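Local coordinates for coenzyme A transferase (Yersinia pestis, PDB 3QLI), which probably transfers coenzyme A between acyl-CoA thioesters and carboxylic acids such as acetate, and is a potential virulence factor of the plague bacterium, at residues L159-D164 against R182-V187; F47-P52 against F144-S149; Q188-A193 against F313-D318. One frame throughout, in Å; residues are numbered along the deposited sequence.

Interaction 1 of 3, residues L159-D164 against R182-V187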
ATOM      1  N   LEU A 159       1.961  -6.501  29.495  1.00 13.17           N
ATOM      2  CA  LEU A 159       3.003  -6.279  28.488  1.00 13.84           C
ATOM      3  C   LEU A 159       3.586  -4.848  28.508  1.00 14.40           C
ATOM      4  O   LEU A 159       4.584  -4.558  27.832  1.00 15.79           O
ATOM      5  CB  LEU A 159       2.449  -6.581  27.091  1.00 12.58           C
ATOM      6  CG  LEU A 159       2.036  -8.038  26.858  1.00 12.80           C
ATOM      7  CD1 LEU A 159       1.450  -8.170  25.464  1.00 17.48           C
ATOM      8  CD2 LEU A 159       3.229  -8.970  27.038  1.00 14.68           C
ATOM      9  N   GLY A 160       2.963  -3.947  29.258  1.00 14.61           N
ATOM     10  CA  GLY A 160       3.561  -2.640  29.482  1.00 13.83           C
ATOM     11  C   GLY A 160       3.791  -1.818  28.225  1.00 14.26           C
ATOM     12  O   GLY A 160       2.833  -1.408  27.564  1.00 14.97           O
ATOM     13  N   VAL A 161       5.055  -1.553  27.919  1.00 11.86           N
ATOM     14  CA  VAL A 161       5.446  -0.747  26.764  1.00 13.32           C
ATOM     15  C   VAL A 161       5.085  -1.380  25.426  1.00 14.78           C
ATOM     16  O   VAL A 161       4.969  -0.691  24.416  1.00 14.79           O
ATOM     17  CB  VAL A 161       6.950  -0.407  26.777  1.00 14.31           C
ATOM     18  CG1 VAL A 161       7.254   0.601  27.868  1.00 15.20           C
ATOM     19  CG2 VAL A 161       7.778  -1.664  26.950  1.00 13.70           C
ATOM     20  N   GLY A 162       4.946  -2.698  25.413  1.00 14.17           N
ATOM     21  CA  GLY A 162       4.642  -3.384  24.177  1.00 14.88           C
ATOM     22  C   GLY A 162       3.310  -4.090  24.025  1.00 13.71           C
ATOM     23  O   GLY A 162       2.850  -4.796  24.916  1.00 13.66           O
ATOM     24  N   ASN A 163       2.687  -3.870  22.875  1.00 11.22           N
ATOM     25  CA  ASN A 163       1.461  -4.542  22.490  1.00 12.76           C
ATOM     26  C   ASN A 163       1.846  -5.112  21.138  1.00 13.85           C
ATOM     27  O   ASN A 163       2.202  -6.284  21.030  1.00 12.02           O
ATOM     28  CB  ASN A 163       0.280  -3.583  22.386  1.00 12.44           C
ATOM     29  CG  ASN A 163      -1.056  -4.309  22.380  1.00 13.11           C
ATOM     30  OD1 ASN A 163      -1.287  -5.187  21.553  1.00 14.14           O
ATOM     31  ND2 ASN A 163      -1.935  -3.947  23.307  1.00 12.22           N
ATOM     32  N   ASP A 164       1.773  -4.283  20.101  1.00 11.55           N
ATOM     33  CA  ASP A 164       2.246  -4.680  18.782  1.00 11.29           C
ATOM     34  C   ASP A 164       1.743  -6.065  18.404  1.00 12.95           C
ATOM     35  O   ASP A 164       0.546  -6.341  18.441  1.00 12.66           O
ATOM     36  CB  ASP A 164       3.776  -4.594  18.692  1.00 11.20           C
ATOM     37  CG  ASP A 164       4.475  -5.204  19.893  1.00 13.09           C
ATOM     38  OD1 ASP A 164       4.620  -4.514  20.922  1.00 14.00           O
ATOM     39  OD2 ASP A 164       4.892  -6.374  19.799  1.00 15.93           O
ATOM     40  N   ARG A 182       9.843  -4.663  37.885  1.00 21.98           N
ATOM     41  CA  ARG A 182       9.005  -3.646  38.524  1.00 20.42           C
ATOM     42  C   ARG A 182       9.136  -2.301  37.815  1.00 22.80           C
ATOM     43  O   ARG A 182       8.306  -1.407  38.002  1.00 21.34           O
ATOM     44  CB  ARG A 182       9.315  -3.517  40.023  1.00 26.26           C
ATOM     45  CG  ARG A 182      10.713  -3.034  40.318  1.00 30.57           C
ATOM     46  CD  ARG A 182      10.917  -2.724  41.807  1.00 35.95           C
ATOM     47  NE  ARG A 182      12.078  -1.856  41.984  1.00 42.24           N
ATOM     48  CZ  ARG A 182      13.300  -2.286  42.289  1.00 45.15           C
ATOM     49  NH1 ARG A 182      13.526  -3.580  42.482  1.00 40.97           N
ATOM     50  NH2 ARG A 182      14.296  -1.414  42.414  1.00 45.84           N
ATOM     51  N   TYR A 183      10.168  -2.156  36.986  1.00 20.72           N
ATOM     52  CA  TYR A 183      10.311  -0.933  36.188  1.00 17.36           C
ATOM     53  C   TYR A 183       9.404  -0.916  34.954  1.00 16.45           C
ATOM     54  O   TYR A 183       9.257   0.120  34.306  1.00 14.28           O
ATOM     55  CB  TYR A 183      11.762  -0.709  35.766  1.00 22.03           C
ATOM     56  CG  TYR A 183      12.672  -0.345  36.911  1.00 24.92           C
ATOM     57  CD1 TYR A 183      12.915   0.983  37.234  1.00 31.15           C
ATOM     58  CD2 TYR A 183      13.285  -1.329  37.675  1.00 26.76           C
ATOM     59  CE1 TYR A 183      13.749   1.326  38.286  1.00 33.59           C
ATOM     60  CE2 TYR A 183      14.119  -0.996  38.735  1.00 29.68           C
ATOM     61  CZ  TYR A 183      14.349   0.330  39.031  1.00 33.26           C
ATOM     62  OH  TYR A 183      15.175   0.664  40.083  1.00 40.61           O
ATOM     63  N   MET A 184       8.798  -2.053  34.624  1.00 16.89           N
ATOM     64  CA  MET A 184       7.874  -2.101  33.486  1.00 16.29           C
ATOM     65  C   MET A 184       6.501  -1.600  33.931  1.00 15.02           C
ATOM     66  O   MET A 184       5.902  -2.162  34.836  1.00 15.55           O
ATOM     67  CB  MET A 184       7.751  -3.532  32.935  1.00 14.58           C
ATOM     68  CG  MET A 184       6.833  -3.626  31.712  1.00 14.60           C
ATOM     69  SD  MET A 184       7.414  -2.707  30.277  1.00 15.26           S
ATOM     70  CE  MET A 184       8.639  -3.829  29.608  1.00 15.63           C
ATOM     71  N   PRO A 185       6.000  -0.527  33.308  1.00 16.00           N
ATOM     72  CA  PRO A 185       4.691  -0.014  33.732  1.00 17.89           C
ATOM     73  C   PRO A 185       3.541  -0.996  33.475  1.00 18.97           C
ATOM     74  O   PRO A 185       3.576  -1.773  32.512  1.00 15.55           O
ATOM     75  CB  PRO A 185       4.513   1.244  32.873  1.00 16.81           C
ATOM     76  CG  PRO A 185       5.405   1.004  31.662  1.00 14.76           C
ATOM     77  CD  PRO A 185       6.603   0.295  32.245  1.00 15.57           C
ATOM     78  N   ARG A 186       2.538  -0.947  34.347  1.00 17.29           N
ATOM     79  CA  ARG A 186       1.309  -1.704  34.173  1.00 19.46           C
ATOM     80  C   ARG A 186       0.392  -0.901  33.267  1.00 17.47           C
ATOM     81  O   ARG A 186      -0.262   0.050  33.704  1.00 20.38           O
ATOM     82  CB  ARG A 186       0.643  -1.951  35.530  1.00 21.30           C
ATOM     83  CG  ARG A 186      -0.594  -2.826  35.463  1.00 24.92           C
ATOM     84  CD  ARG A 186      -1.170  -3.088  36.851  1.00 30.28           C
ATOM     85  NE  ARG A 186      -0.459  -4.131  37.588  1.00 34.89           N
ATOM     86  CZ  ARG A 186       0.659  -3.947  38.290  1.00 41.56           C
ATOM     87  NH1 ARG A 186       1.228  -2.746  38.345  1.00 43.02           N
ATOM     88  NH2 ARG A 186       1.214  -4.971  38.939  1.00 34.64           N
ATOM     89  N   VAL A 187       0.358  -1.280  31.998  1.00 17.16           N
ATOM     90  CA  VAL A 187      -0.368  -0.517  30.990  1.00 17.39           C
ATOM     91  C   VAL A 187      -1.688  -1.182  30.637  1.00 17.08           C
ATOM     92  O   VAL A 187      -1.737  -2.394  30.472  1.00 17.94           O
ATOM     93  CB  VAL A 187       0.498  -0.359  29.729  1.00 16.56           C
ATOM     94  CG1 VAL A 187      -0.317   0.225  28.582  1.00 16.75           C
ATOM     95  CG2 VAL A 187       1.717   0.516  30.051  1.00 15.31           C
TER

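Interaction 2 of 3, residues F47-P52 against F144-S149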
ATOM      1  N   PHE A  47      12.029  -3.546  21.369  1.00 15.49           N
ATOM      2  CA  PHE A  47      12.770  -2.541  22.133  1.00 17.83           C
ATOM      3  C   PHE A  47      12.945  -2.841  23.621  1.00 15.15           C
ATOM      4  O   PHE A  47      13.562  -3.828  24.006  1.00 14.02           O
ATOM      5  CB  PHE A  47      12.191  -1.137  21.925  1.00 16.43           C
ATOM      6  CG  PHE A  47      13.178  -0.036  22.190  1.00 16.92           C
ATOM      7  CD1 PHE A  47      14.362   0.037  21.475  1.00 20.33           C
ATOM      8  CD2 PHE A  47      12.931   0.916  23.161  1.00 17.12           C
ATOM      9  CE1 PHE A  47      15.277   1.042  21.721  1.00 23.00           C
ATOM     10  CE2 PHE A  47      13.841   1.924  23.411  1.00 18.71           C
ATOM     11  CZ  PHE A  47      15.016   1.988  22.690  1.00 20.53           C
ATOM     12  N   ALA A  48      12.389  -1.954  24.441  1.00 17.53           N
ATOM     13  CA  ALA A  48      12.473  -2.040  25.894  1.00 14.04           C
ATOM     14  C   ALA A  48      11.850  -3.346  26.364  1.00 16.29           C
ATOM     15  O   ALA A  48      12.152  -3.833  27.451  1.00 16.03           O
ATOM     16  CB  ALA A  48      11.775  -0.853  26.536  1.00 18.67           C
ATOM     17  N   ALA A  49      10.957  -3.886  25.543  1.00 15.20           N
ATOM     18  CA  ALA A  49      10.291  -5.158  25.802  1.00 15.18           C
ATOM     19  C   ALA A  49      11.256  -6.358  25.811  1.00 13.55           C
ATOM     20  O   ALA A  49      10.972  -7.370  26.447  1.00 15.57           O
ATOM     21  CB  ALA A  49       9.162  -5.384  24.810  1.00 13.68           C
ATOM     22  N   GLU A  50      12.375  -6.261  25.093  1.00 14.07           N
ATOM     23  CA  GLU A  50      13.329  -7.371  25.046  1.00 13.95           C
ATOM     24  C   GLU A  50      13.761  -7.665  26.480  1.00 15.24           C
ATOM     25  O   GLU A  50      14.065  -6.747  27.238  1.00 17.36           O
ATOM     26  CB  GLU A  50      14.537  -7.008  24.176  1.00 17.11           C
ATOM     27  CG  GLU A  50      14.185  -6.626  22.739  1.00 14.86           C
ATOM     28  CD  GLU A  50      15.391  -6.181  21.924  1.00 18.05           C
ATOM     29  OE1 GLU A  50      16.423  -5.819  22.522  1.00 17.93           O
ATOM     30  OE2 GLU A  50      15.303  -6.188  20.679  1.00 18.33           O
ATOM     31  N   PRO A  51      13.785  -8.942  26.856  1.00 15.04           N
ATOM     32  CA  PRO A  51      14.088  -9.308  28.249  1.00 15.46           C
ATOM     33  C   PRO A  51      15.578  -9.609  28.508  1.00 16.83           C
ATOM     34  O   PRO A  51      16.072 -10.645  28.078  1.00 14.59           O
ATOM     35  CB  PRO A  51      13.214 -10.551  28.473  1.00 14.61           C
ATOM     36  CG  PRO A  51      13.127 -11.180  27.120  1.00 15.84           C
ATOM     37  CD  PRO A  51      13.212 -10.067  26.097  1.00 14.51           C
ATOM     38  N   PRO A  52      16.285  -8.705  29.209  1.00 15.47           N
ATOM     39  CA  PRO A  52      17.747  -8.822  29.320  1.00 17.55           C
ATOM     40  C   PRO A  52      18.249 -10.072  30.025  1.00 16.36           C
ATOM     41  O   PRO A  52      19.260 -10.614  29.593  1.00 17.13           O
ATOM     42  CB  PRO A  52      18.153  -7.568  30.118  1.00 18.89           C
ATOM     43  CG  PRO A  52      16.877  -7.107  30.797  1.00 17.46           C
ATOM     44  CD  PRO A  52      15.794  -7.444  29.799  1.00 16.41           C
ATOM     45  N   PHE A 144       8.079 -17.573  22.919  1.00 11.52           N
ATOM     46  CA  PHE A 144       8.022 -16.120  22.960  1.00 11.95           C
ATOM     47  C   PHE A 144       8.474 -15.623  24.339  1.00 13.30           C
ATOM     48  O   PHE A 144       8.070 -16.188  25.359  1.00 13.73           O
ATOM     49  CB  PHE A 144       6.603 -15.625  22.653  1.00 11.92           C
ATOM     50  CG  PHE A 144       6.527 -14.143  22.427  1.00 11.65           C
ATOM     51  CD1 PHE A 144       7.130 -13.572  21.313  1.00 10.84           C
ATOM     52  CD2 PHE A 144       5.869 -13.317  23.332  1.00 10.84           C
ATOM     53  CE1 PHE A 144       7.079 -12.208  21.097  1.00 12.09           C
ATOM     54  CE2 PHE A 144       5.825 -11.931  23.125  1.00 12.11           C
ATOM     55  CZ  PHE A 144       6.422 -11.381  22.015  1.00 10.96           C
ATOM     56  N   MET A 145       9.331 -14.598  24.359  1.00 10.13           N
ATOM     57  CA  MET A 145       9.842 -14.029  25.613  1.00 13.20           C
ATOM     58  C   MET A 145       9.600 -12.519  25.626  1.00 13.09           C
ATOM     59  O   MET A 145       9.848 -11.839  24.629  1.00 12.07           O
ATOM     60  CB  MET A 145      11.348 -14.344  25.776  1.00 12.12           C
ATOM     61  CG  MET A 145      11.685 -15.807  25.432  1.00 15.22           C
ATOM     62  SD  MET A 145      13.238 -16.422  26.150  1.00 18.08           S
ATOM     63  CE  MET A 145      14.383 -15.331  25.317  1.00 14.52           C
ATOM     64  N   HIS A 146       9.130 -11.994  26.755  1.00 10.80           N
ATOM     65  CA  HIS A 146       8.748 -10.576  26.850  1.00 12.78           C
ATOM     66  C   HIS A 146       8.878 -10.151  28.324  1.00 12.11           C
ATOM     67  O   HIS A 146       8.516 -10.917  29.229  1.00 12.58           O
ATOM     68  CB  HIS A 146       7.294 -10.430  26.364  1.00 11.76           C
ATOM     69  CG  HIS A 146       6.884  -9.039  25.957  1.00 15.78           C
ATOM     70  ND1 HIS A 146       6.647  -8.022  26.865  1.00 13.20           N
ATOM     71  CD2 HIS A 146       6.573  -8.529  24.741  1.00 12.31           C
ATOM     72  CE1 HIS A 146       6.251  -6.936  26.215  1.00 13.97           C
ATOM     73  NE2 HIS A 146       6.201  -7.216  24.925  1.00 14.64           N
ATOM     74  N   THR A 147       9.410  -8.955  28.560  1.00 12.13           N
ATOM     75  CA  THR A 147       9.417  -8.347  29.905  1.00 13.39           C
ATOM     76  C   THR A 147       8.002  -7.870  30.269  1.00 13.99           C
ATOM     77  O   THR A 147       7.295  -7.305  29.423  1.00 14.91           O
ATOM     78  CB  THR A 147      10.393  -7.151  29.938  1.00 14.49           C
ATOM     79  OG1 THR A 147      11.710  -7.605  29.576  1.00 16.26           O
ATOM     80  CG2 THR A 147      10.420  -6.455  31.316  1.00 12.46           C
ATOM     81  N   VAL A 148       7.580  -8.121  31.505  1.00 11.73           N
ATOM     82  CA  VAL A 148       6.222  -7.771  31.926  1.00 11.14           C
ATOM     83  C   VAL A 148       6.263  -7.073  33.266  1.00 14.06           C
ATOM     84  O   VAL A 148       7.251  -7.156  33.982  1.00 14.70           O
ATOM     85  CB  VAL A 148       5.313  -9.003  32.052  1.00 14.21           C
ATOM     86  CG1 VAL A 148       5.192  -9.723  30.696  1.00 12.03           C
ATOM     87  CG2 VAL A 148       5.818  -9.940  33.147  1.00 12.67           C
ATOM     88  N   SER A 149       5.187  -6.369  33.596  1.00 14.20           N
ATOM     89  CA  SER A 149       5.069  -5.765  34.909  1.00 13.19           C
ATOM     90  C   SER A 149       4.780  -6.879  35.903  1.00 16.41           C
ATOM     91  O   SER A 149       4.447  -8.001  35.508  1.00 16.47           O
ATOM     92  CB  SER A 149       3.928  -4.740  34.914  1.00 17.08           C
ATOM     93  OG  SER A 149       2.705  -5.387  34.600  1.00 19.99           O
TER

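Interaction 3 of 3, residues Q188-A193 against F313-D318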
ATOM      1  N   GLN A 188      -2.758  -0.393  30.542  1.00 15.19           N
ATOM      2  CA  GLN A 188      -4.053  -0.924  30.126  1.00 18.56           C
ATOM      3  C   GLN A 188      -4.116  -0.984  28.607  1.00 15.69           C
ATOM      4  O   GLN A 188      -3.594  -0.101  27.911  1.00 14.74           O
ATOM      5  CB  GLN A 188      -5.198  -0.045  30.651  1.00 20.63           C
ATOM      6  CG  GLN A 188      -5.290  -0.025  32.181  1.00 22.73           C
ATOM      7  CD  GLN A 188      -6.256   1.028  32.714  1.00 26.88           C
ATOM      8  OE1 GLN A 188      -7.052   1.601  31.965  1.00 24.95           O
ATOM      9  NE2 GLN A 188      -6.177   1.292  34.019  1.00 26.71           N
ATOM     10  N   GLY A 189      -4.767  -2.011  28.087  1.00 16.49           N
ATOM     11  CA  GLY A 189      -4.898  -2.122  26.648  1.00 17.42           C
ATOM     12  C   GLY A 189      -5.587  -3.388  26.207  1.00 18.41           C
ATOM     13  O   GLY A 189      -5.897  -4.259  27.022  1.00 15.55           O
ATOM     14  N   GLU A 190      -5.819  -3.492  24.906  1.00 14.94           N
ATOM     15  CA  GLU A 190      -6.470  -4.670  24.360  1.00 16.91           C
ATOM     16  C   GLU A 190      -5.483  -5.818  24.358  1.00 18.64           C
ATOM     17  O   GLU A 190      -4.452  -5.747  23.671  1.00 14.62           O
ATOM     18  CB  GLU A 190      -6.961  -4.420  22.937  1.00 17.52           C
ATOM     19  CG  GLU A 190      -7.491  -5.693  22.282  1.00 13.12           C
ATOM     20  CD  GLU A 190      -7.971  -5.487  20.860  1.00 22.33           C
ATOM     21  OE1 GLU A 190      -7.698  -4.418  20.261  1.00 20.14           O
ATOM     22  OE2 GLU A 190      -8.631  -6.411  20.341  1.00 24.86           O
ATOM     23  N   ALA A 191      -5.801  -6.854  25.140  1.00 16.29           N
ATOM     24  CA  ALA A 191      -4.951  -8.033  25.281  1.00 16.04           C
ATOM     25  C   ALA A 191      -3.583  -7.675  25.865  1.00 15.68           C
ATOM     26  O   ALA A 191      -2.611  -8.433  25.722  1.00 16.39           O
ATOM     27  CB  ALA A 191      -4.804  -8.757  23.931  1.00 17.37           C
ATOM     28  N   ALA A 192      -3.505  -6.529  26.533  1.00 12.97           N
ATOM     29  CA  ALA A 192      -2.242  -6.101  27.145  1.00 14.27           C
ATOM     30  C   ALA A 192      -1.960  -6.880  28.423  1.00 15.53           C
ATOM     31  O   ALA A 192      -0.813  -7.033  28.815  1.00 15.29           O
ATOM     32  CB  ALA A 192      -2.248  -4.608  27.434  1.00 13.27           C
ATOM     33  N   ALA A 193      -3.018  -7.353  29.070  1.00 16.35           N
ATOM     34  CA  ALA A 193      -2.888  -8.118  30.306  1.00 17.96           C
ATOM     35  C   ALA A 193      -2.924  -9.621  30.031  1.00 19.17           C
ATOM     36  O   ALA A 193      -3.787 -10.105  29.296  1.00 19.43           O
ATOM     37  CB  ALA A 193      -4.007  -7.730  31.278  1.00 20.06           C
ATOM     38  N   PHE A 313      -4.208   3.679  26.253  1.00 16.40           N
ATOM     39  CA  PHE A 313      -4.726   2.338  25.983  1.00 14.39           C
ATOM     40  C   PHE A 313      -3.991   1.710  24.812  1.00 16.33           C
ATOM     41  O   PHE A 313      -4.215   2.100  23.674  1.00 14.35           O
ATOM     42  CB  PHE A 313      -6.232   2.431  25.684  1.00 16.70           C
ATOM     43  CG  PHE A 313      -6.954   1.110  25.727  1.00 17.62           C
ATOM     44  CD1 PHE A 313      -7.268   0.517  26.940  1.00 19.55           C
ATOM     45  CD2 PHE A 313      -7.367   0.491  24.562  1.00 18.89           C
ATOM     46  CE1 PHE A 313      -7.948  -0.690  26.986  1.00 20.18           C
ATOM     47  CE2 PHE A 313      -8.052  -0.707  24.598  1.00 20.96           C
ATOM     48  CZ  PHE A 313      -8.339  -1.306  25.811  1.00 20.35           C
ATOM     49  N   SER A 314      -3.115   0.742  25.077  1.00 15.37           N
ATOM     50  CA  SER A 314      -2.401   0.103  23.979  1.00 14.82           C
ATOM     51  C   SER A 314      -3.321  -0.848  23.215  1.00 13.05           C
ATOM     52  O   SER A 314      -4.226  -1.473  23.785  1.00 13.10           O
ATOM     53  CB  SER A 314      -1.160  -0.640  24.475  1.00 13.75           C
ATOM     54  OG  SER A 314      -1.536  -1.769  25.228  1.00 13.57           O
ATOM     55  N   ARG A 315      -3.090  -0.945  21.912  1.00 13.89           N
ATOM     56  CA  ARG A 315      -3.817  -1.908  21.092  1.00 14.26           C
ATOM     57  C   ARG A 315      -2.869  -2.591  20.107  1.00 13.16           C
ATOM     58  O   ARG A 315      -1.794  -2.066  19.803  1.00 11.15           O
ATOM     59  CB  ARG A 315      -5.001  -1.223  20.393  1.00 15.24           C
ATOM     60  CG  ARG A 315      -5.976  -0.604  21.407  1.00 16.53           C
ATOM     61  CD  ARG A 315      -7.345  -0.276  20.810  1.00 21.66           C
ATOM     62  NE  ARG A 315      -8.038  -1.470  20.343  1.00 19.65           N
ATOM     63  CZ  ARG A 315      -9.326  -1.513  20.009  1.00 24.12           C
ATOM     64  NH1 ARG A 315     -10.075  -0.421  20.103  1.00 24.66           N
ATOM     65  NH2 ARG A 315      -9.870  -2.660  19.590  1.00 20.24           N
ATOM     66  N   PRO A 316      -3.243  -3.783  19.626  1.00 13.16           N
ATOM     67  CA  PRO A 316      -2.343  -4.544  18.747  1.00 13.12           C
ATOM     68  C   PRO A 316      -2.114  -3.867  17.407  1.00 14.95           C
ATOM     69  O   PRO A 316      -2.953  -3.083  16.962  1.00 12.26           O
ATOM     70  CB  PRO A 316      -3.082  -5.877  18.536  1.00 13.95           C
ATOM     71  CG  PRO A 316      -4.496  -5.633  18.988  1.00 15.55           C
ATOM     72  CD  PRO A 316      -4.410  -4.574  20.045  1.00 14.22           C
ATOM     73  N   VAL A 317      -1.001  -4.196  16.758  1.00 10.41           N
ATOM     74  CA  VAL A 317      -0.585  -3.450  15.571  1.00 11.17           C
ATOM     75  C   VAL A 317      -1.525  -3.663  14.385  1.00 12.88           C
ATOM     76  O   VAL A 317      -1.675  -2.778  13.547  1.00 13.95           O
ATOM     77  CB  VAL A 317       0.884  -3.757  15.188  1.00 11.47           C
ATOM     78  CG1 VAL A 317       1.046  -5.253  14.826  1.00 13.39           C
ATOM     79  CG2 VAL A 317       1.354  -2.830  14.067  1.00 13.25           C
ATOM     80  N   ASP A 318      -2.197  -4.811  14.331  1.00 11.11           N
ATOM     81  CA  ASP A 318      -3.111  -5.054  13.216  1.00 15.05           C
ATOM     82  C   ASP A 318      -4.389  -4.217  13.341  1.00 14.56           C
ATOM     83  O   ASP A 318      -5.161  -4.113  12.391  1.00 16.07           O
ATOM     84  CB  ASP A 318      -3.427  -6.549  13.046  1.00 14.59           C
ATOM     85  CG  ASP A 318      -3.959  -7.199  14.324  1.00 20.00           C
ATOM     86  OD1 ASP A 318      -3.431  -6.952  15.432  1.00 15.65           O
ATOM     87  OD2 ASP A 318      -4.916  -7.985  14.211  1.00 26.17           O
TER

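Interaction 1 of 3, residues L159-D164 against R182-V187
V187 CG2 stands above the plane of the peptide that joins G160 to V161, offset toward the carbonyl, 3.3 Å from G160 O, while M184 SD lies in line with the peptide N-H. A second flat group sits apart at the exposed end of 182-187, where Y183 CE2 rests 3.5 Å above the guanidinium plane of R182, toward its rim. The N-H of V161 points almost straight at the sulfur, 172° at the hydrogen, but V161 N and M184 SD are 3.5 Å apart and the hydrogen bond is weak. The thioether also packs on the valine. M184 CG starts anti to the backbone N, the chain then bends, and chi3 of 80° sets CE 3.5 Å from V161 CG2. V161 CG1 touches P185 CG loosely, at 4.2 Å, and lies about as far from M184 SD. Between these side chains the bare CA of G160 fits closely against the backbone, 3.2 Å from P185 O. Helix 300-306 closes over the valines and the proline through Y303 and L306, and the contact is buried. G160 has the positive phi, 61°, of the second residue of a type II' beta turn, which runs from L159 to G162 and is closed by G162 N to L159 O. The turn packs beside the parallel sheet of a Rossmann-like N-terminal domain, against the loop that leaves strand 175-180.

Interaction 2 of 3, residues F47-P52 against F144-S149
A49 O is gripped twice by T147, and this is the tight end of the contact. The backbone T147 N reaches A49 O at 3.1 Å, nearly straight at 169° and in the carbonyl plane. The hydroxyl comes to the same oxygen from above that plane, with T147 OG1 3.2 Å from A49 O. Chi1 of -58° puts OG1 anti to the carbonyl carbon and beside the backbone N, so both donors of the threonine face one acceptor. The hydroxyl is also close to the proline two residues on from A49, with T147 OG1 3.2 Å from P51 CA. H146 CB points away from the loop, yet its ring comes back to A49, whose CB sits over one face, a CH-pi contact 3.8 Å from the ring centroid and displaced toward CE1 and NE2. The ring's rotation is fixed from its far nitrogen: H146 ND1 gives a 2.7 Å hydrogen bond to T147 O, which lies close to the ring plane.

Strands 41-44 and 143-148 are neighbours in the parallel sheet, and it is between them that the strand order 3-2-1-4-5-6 reverses its direction of growth. The loop 47-52 therefore leaves its strand at the switch point of a Rossmann-like sheet, where such folds commonly bind ligands. The side chain of E50 lies about 6 Å from that of E76, a CoA-binding residue.

Packing slackens toward helix 52-63, with P51 at its N-cap position. P51 crosses M145 at about a right angle, and their closest approach is carbon to carbon, P51 CG to M145 CB at 3.9 Å. P52, partly open to solvent and already in the helix, brings its CD no nearer to T147 OG1 than 4.1 Å.

Interaction 3 of 3, residues Q188-A193 against F313-D318
S314 is hydrogen-bonded on both sides of G189, the pattern of a single parallel beta bridge. S314 N donates to Q188 O at 3.0 Å, and E190 N to S314 O at 2.8 Å. The bridge sets the segment 188-193 beside the edge of the small parallel sheet of strands 291-293 and 312-314, joining the N-terminal and C-terminal family regions of the coenzyme A transferase. Straight after it the chain swings through a type II turn from G189 to A192, with E190 and A191 at its corners.

E190 carries much of the rest. Its CB lies 3.9 Å from P316 CD and, a little farther off, beside R315 NE and the F313 ring atom CE2. With chi1 at 173°, CG stands anti to the backbone N and passes P316 CD at 4.0 Å. The chain stays extended beyond CG, crossing the proline at about a right angle, and CD keeps contact with both P316 CD and R315 NH2. At the tip, OE1 does the work: R315 grips it side-on with NE and NH2, the latter 2.9 Å from E190 OE1, in a salt bridge. The oxygen lies near the guanidinium plane, yet the carboxylate plane is turned 65° against it, and NE and NH2 reach OE1 from the same face of the carboxylate. P316 CD also presses on OE1. The arginine has a second charged partner, D287, at NH1, which would help hold it in place.

Beside the arginine, with R315 CD at its edge, the F313 ring lays a face on the bare CA of G189, 3.5 Å from the ring centroid. On the buried side, A192 CB rests 3.7 Å from S314 OG, whose hydroxyl is hydrogen-bonded to N163 ND2.

In the fold
Interactions 1 and 2 are buried and lie wholly in the N-terminal family region; interaction 3 is partly open to solvent and reaches across to the C-terminal one. The chemistry follows: a thioether and valine methyls in interaction 1, backbone and hydroxyl bonds with an imidazole in interaction 2, and a salt bridge only in interaction 3. Interaction 1 sits in the middle. M184 CE packs on T147 CG2 and L159 O on H146 CE1, while on its other flank N163 and the backbone of L159 bond to interaction 3. Segments 182-187 and 188-193 follow directly in one loop. Interactions 2 and 3 do not touch, their nearest atoms being about 7 Å apart.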